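Local coordinates for protein MmoQ Response regulator (Methylococcus capsulatus, PDB 3LJX) that probably makes cyclic di-GMP from two GTP molecules as a whole response regulator, of which this all-helical piece carries the HDOD domain, at residues A[110-113]-A[114-118]; A[217-220]-A[221-224]. All coordinates share one frame; numbering follows the deposited sequence.

Contact 1. Residues A[110-113]-A[114-118]; sequences WQKS and LARAV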
# COMPACT_ATOMS: atom_id res chain seq x y z
N TRP A 110 1.60 8.27 -5.19
CA TRP A 110 0.62 7.42 -5.87
C TRP A 110 1.27 6.66 -7.01
O TRP A 110 0.94 5.50 -7.26
CB TRP A 110 -0.60 8.21 -6.36
CG TRP A 110 -1.55 8.54 -5.23
CD1 TRP A 110 -2.03 7.68 -4.29
CD2 TRP A 110 -2.11 9.82 -4.93
NE1 TRP A 110 -2.85 8.34 -3.41
CE2 TRP A 110 -2.92 9.65 -3.79
CE3 TRP A 110 -2.02 11.08 -5.52
CZ2 TRP A 110 -3.64 10.71 -3.22
CZ3 TRP A 110 -2.74 12.14 -4.95
CH2 TRP A 110 -3.53 11.94 -3.81
N GLN A 111 2.19 7.31 -7.69
CA GLN A 111 2.85 6.66 -8.81
C GLN A 111 3.68 5.48 -8.30
O GLN A 111 3.61 4.36 -8.83
CB GLN A 111 3.73 7.67 -9.56
CG GLN A 111 4.56 7.06 -10.67
CD GLN A 111 5.52 8.05 -11.28
OE1 GLN A 111 6.20 8.82 -10.58
NE2 GLN A 111 5.60 8.05 -12.60
N LYS A 112 4.45 5.71 -7.24
CA LYS A 112 5.32 4.68 -6.70
C LYS A 112 4.53 3.51 -6.10
O LYS A 112 4.92 2.36 -6.22
CB LYS A 112 6.24 5.29 -5.66
CG LYS A 112 7.13 4.31 -4.94
CD LYS A 112 8.32 5.08 -4.43
CE LYS A 112 8.80 6.02 -5.53
NZ LYS A 112 9.37 7.29 -5.00
N SER A 113 3.40 3.82 -5.45
CA SER A 113 2.61 2.78 -4.79
C SER A 113 2.06 1.77 -5.80
O SER A 113 2.12 0.55 -5.59
CB SER A 113 1.49 3.42 -3.96
OG SER A 113 2.02 4.06 -2.80
N LEU A 114 1.54 2.28 -6.91
CA LEU A 114 1.02 1.43 -7.97
C LEU A 114 2.15 0.63 -8.64
O LEU A 114 2.02 -0.58 -8.86
CB LEU A 114 0.30 2.28 -9.01
CG LEU A 114 -0.28 1.50 -10.19
CD1 LEU A 114 -1.25 0.41 -9.70
CD2 LEU A 114 -0.97 2.46 -11.15
N ALA A 115 3.24 1.32 -8.98
CA ALA A 115 4.35 0.67 -9.67
C ALA A 115 4.86 -0.49 -8.82
O ALA A 115 5.13 -1.58 -9.33
CB ALA A 115 5.49 1.67 -9.97
N ARG A 116 4.97 -0.25 -7.51
CA ARG A 116 5.39 -1.30 -6.59
C ARG A 116 4.38 -2.44 -6.53
O ARG A 116 4.75 -3.61 -6.57
CB ARG A 116 5.65 -0.73 -5.19
CG ARG A 116 6.29 -1.74 -4.24
CD ARG A 116 6.55 -1.10 -2.88
NE ARG A 116 5.33 -0.49 -2.38
CZ ARG A 116 5.23 0.77 -1.98
NH1 ARG A 116 6.29 1.56 -1.98
NH2 ARG A 116 4.05 1.23 -1.57
N ALA A 117 3.09 -2.11 -6.43
CA ALA A 117 2.05 -3.13 -6.45
C ALA A 117 2.21 -3.99 -7.71
O ALA A 117 2.17 -5.22 -7.64
CB ALA A 117 0.67 -2.49 -6.41
N VAL A 118 2.39 -3.34 -8.85
CA VAL A 118 2.47 -4.05 -10.13
C VAL A 118 3.70 -4.95 -10.18
O VAL A 118 3.63 -6.12 -10.60
CB VAL A 118 2.52 -3.08 -11.32
CG1 VAL A 118 2.97 -3.81 -12.59
CG2 VAL A 118 1.16 -2.40 -11.51
O HOH W 1 4.93 4.47 -2.06
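Ser113 and Arg116 meet through a water across one turn of the helix 106-125. Ser113 OG accepts a hydrogen bond from water 1 at 3.0 Å, and the same water accepts one from Arg116 NH1 at 3.2 Å. No direct bond joins the two side chains. OG stands 3.7 Å from Arg116 NH2, while Ser113 CA lies over one face of the guanidinium. Serine suits this buried place because it is small enough to sit beneath the flat group, and its OG, turned beside its own backbone N (chi1 -72°), also bonds back to Tyr109 O one turn earlier.

Lys112 adds a loose van der Waals touch, its CG 4.1 Å from Arg116 NH1, the two side chains crossing obliquely. The long arginine chain leaves with CG opposite its backbone N (chi1 -171°) and bends at chi3, which brings the guanidinium back alongside the preceding turn. There its three nitrogens are shared out: NE bonds to Gly139 O, NH1 also to Gln227 OE1, and NH2 forms a salt bridge with Asp143. With so many partners the buried charge is probably well compensated and the group is kept from rotating.

Beneath these side chains runs regular alpha-helical i to i+4 bonding. Arg116 N reaches Lys112 O at 2.9 Å, and Ala117 N reaches Ser113 O at 3.0 Å. The methyl of Ala115, its CB 3.5 Å from Gln111 O, is small enough to sit against the carbonyl of the preceding turn.

Within the HDOD domain, this stretch lies between two helices. Leu114, Ala117 and Val118 touch Phe136 of helix 132-141, where the small Ala117 also meets Leu140; Lys112 and Arg116 face helix 214-233 through Asp231 and Ala226.

Contact 2. Residues A[217-220]-A[221-224]; sequences GRFA and RQLA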
# COMPACT_ATOMS: atom_id res chain seq x y z
N GLY A 217 10.87 -15.07 4.96
CA GLY A 217 12.10 -14.52 4.41
C GLY A 217 12.01 -14.36 2.91
O GLY A 217 12.45 -13.36 2.34
N ARG A 218 11.40 -15.35 2.25
CA ARG A 218 11.33 -15.32 0.79
C ARG A 218 10.38 -14.22 0.33
O ARG A 218 10.68 -13.47 -0.61
CB ARG A 218 10.91 -16.67 0.23
CG ARG A 218 11.09 -16.78 -1.27
CD ARG A 218 10.62 -18.12 -1.77
NE ARG A 218 11.75 -19.00 -2.05
CZ ARG A 218 12.16 -19.29 -3.28
NH1 ARG A 218 11.51 -18.79 -4.32
NH2 ARG A 218 13.20 -20.09 -3.46
N PHE A 219 9.25 -14.10 1.00
CA PHE A 219 8.30 -13.05 0.67
C PHE A 219 8.95 -11.69 0.96
O PHE A 219 8.82 -10.76 0.16
CB PHE A 219 6.99 -13.25 1.44
CG PHE A 219 5.89 -12.31 1.03
CD1 PHE A 219 5.75 -11.90 -0.28
CD2 PHE A 219 4.96 -11.87 1.97
CE1 PHE A 219 4.72 -11.04 -0.65
CE2 PHE A 219 3.93 -11.02 1.61
CZ PHE A 219 3.81 -10.60 0.29
N ALA A 220 9.66 -11.58 2.08
CA ALA A 220 10.36 -10.34 2.39
C ALA A 220 11.33 -9.95 1.26
O ALA A 220 11.37 -8.79 0.83
CB ALA A 220 11.11 -10.45 3.74
N ARG A 221 12.10 -10.91 0.77
CA ARG A 221 13.03 -10.62 -0.32
C ARG A 221 12.27 -10.20 -1.59
O ARG A 221 12.74 -9.36 -2.35
CB ARG A 221 13.96 -11.80 -0.60
CG ARG A 221 15.09 -11.94 0.43
CD ARG A 221 16.06 -13.10 0.10
NE ARG A 221 15.48 -14.39 0.46
CZ ARG A 221 15.47 -14.88 1.69
NH1 ARG A 221 16.01 -14.18 2.69
NH2 ARG A 221 14.90 -16.05 1.94
N GLN A 222 11.07 -10.75 -1.78
CA GLN A 222 10.25 -10.36 -2.93
C GLN A 222 9.74 -8.94 -2.81
O GLN A 222 9.68 -8.19 -3.80
CB GLN A 222 9.09 -11.32 -3.12
CG GLN A 222 9.51 -12.74 -3.55
CD GLN A 222 8.33 -13.72 -3.47
OE1 GLN A 222 7.47 -13.60 -2.57
NE2 GLN A 222 8.28 -14.67 -4.40
N LEU A 223 9.37 -8.57 -1.59
CA LEU A 223 8.93 -7.22 -1.28
C LEU A 223 10.07 -6.24 -1.48
O LEU A 223 9.91 -5.21 -2.13
CB LEU A 223 8.43 -7.13 0.16
CG LEU A 223 6.99 -7.58 0.37
CD1 LEU A 223 6.80 -8.29 1.73
CD2 LEU A 223 6.07 -6.37 0.21
N ALA A 224 11.24 -6.58 -0.93
CA ALA A 224 12.42 -5.72 -1.02
C ALA A 224 12.76 -5.50 -2.49
O ALA A 224 13.09 -4.38 -2.90
CB ALA A 224 13.63 -6.34 -0.26
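Gly217 to Ala224 form two continuous turns of the helix 214-233, bonded in the i to i+4 pattern. Arg221 N donates to Gly217 O at 2.9 Å and Ala224 N to Ala220 O at 2.8 Å; the bond from Gln222 N to Arg218 O is more bent, at 145°.

Among the side chains, Leu223 sets its CD1 methyl over the centre of the Phe219 ring as a CH-pi contact, 3.9 Å from CD1 to the centroid and 7° off the normal. Gln222 reaches the same ring at its edge, OE1 3.3 Å from Phe219 CD1, with the amide nearly perpendicular to the ring (87°). That oxygen is held by Thr129 OG1. Arg221 folds back, its chain bent at chi3, until Gly217 O lies 3.4 Å above the guanidinium plane. Glycine suits this place, since a CB would come very close to Arg221 NH2. Arg221 NH1 bonds to the carbonyls of Ile210 and Asp212, and an alanine here would probably leave both without this donor and uncover the Gly217 carbonyl.

The chemistry is thus divided: an aromatic-aliphatic pair packs against Ala201 of helix 196-204, while a buried cation, lying against one backbone carbonyl and bonded to two others, ties the helix to the preceding loop and also touches Glu250 of helix 245-254.

Contact 1 and contact 2 sit on different helices, 106-125 and 214-233, that pack against each other. Their centres are about 17 Å apart and their nearest atoms about 5 Å, so they do not touch. The two helices are joined at both levels: Arg116 of contact 1 reaches Gln227, beyond the end of contact 2, while Gln222 and Leu223 of contact 2 pack on Leu120, just past contact 1. Each contact buries an arginine, but contact 1 adds a carboxylate and a water where the hydrogen bonds of Arg221 named here go to backbone carbonyls. Contact 1 also lies nearer the middle of the chain, its centre about 8 Å from the chain's centre against about 15 Å for contact 2.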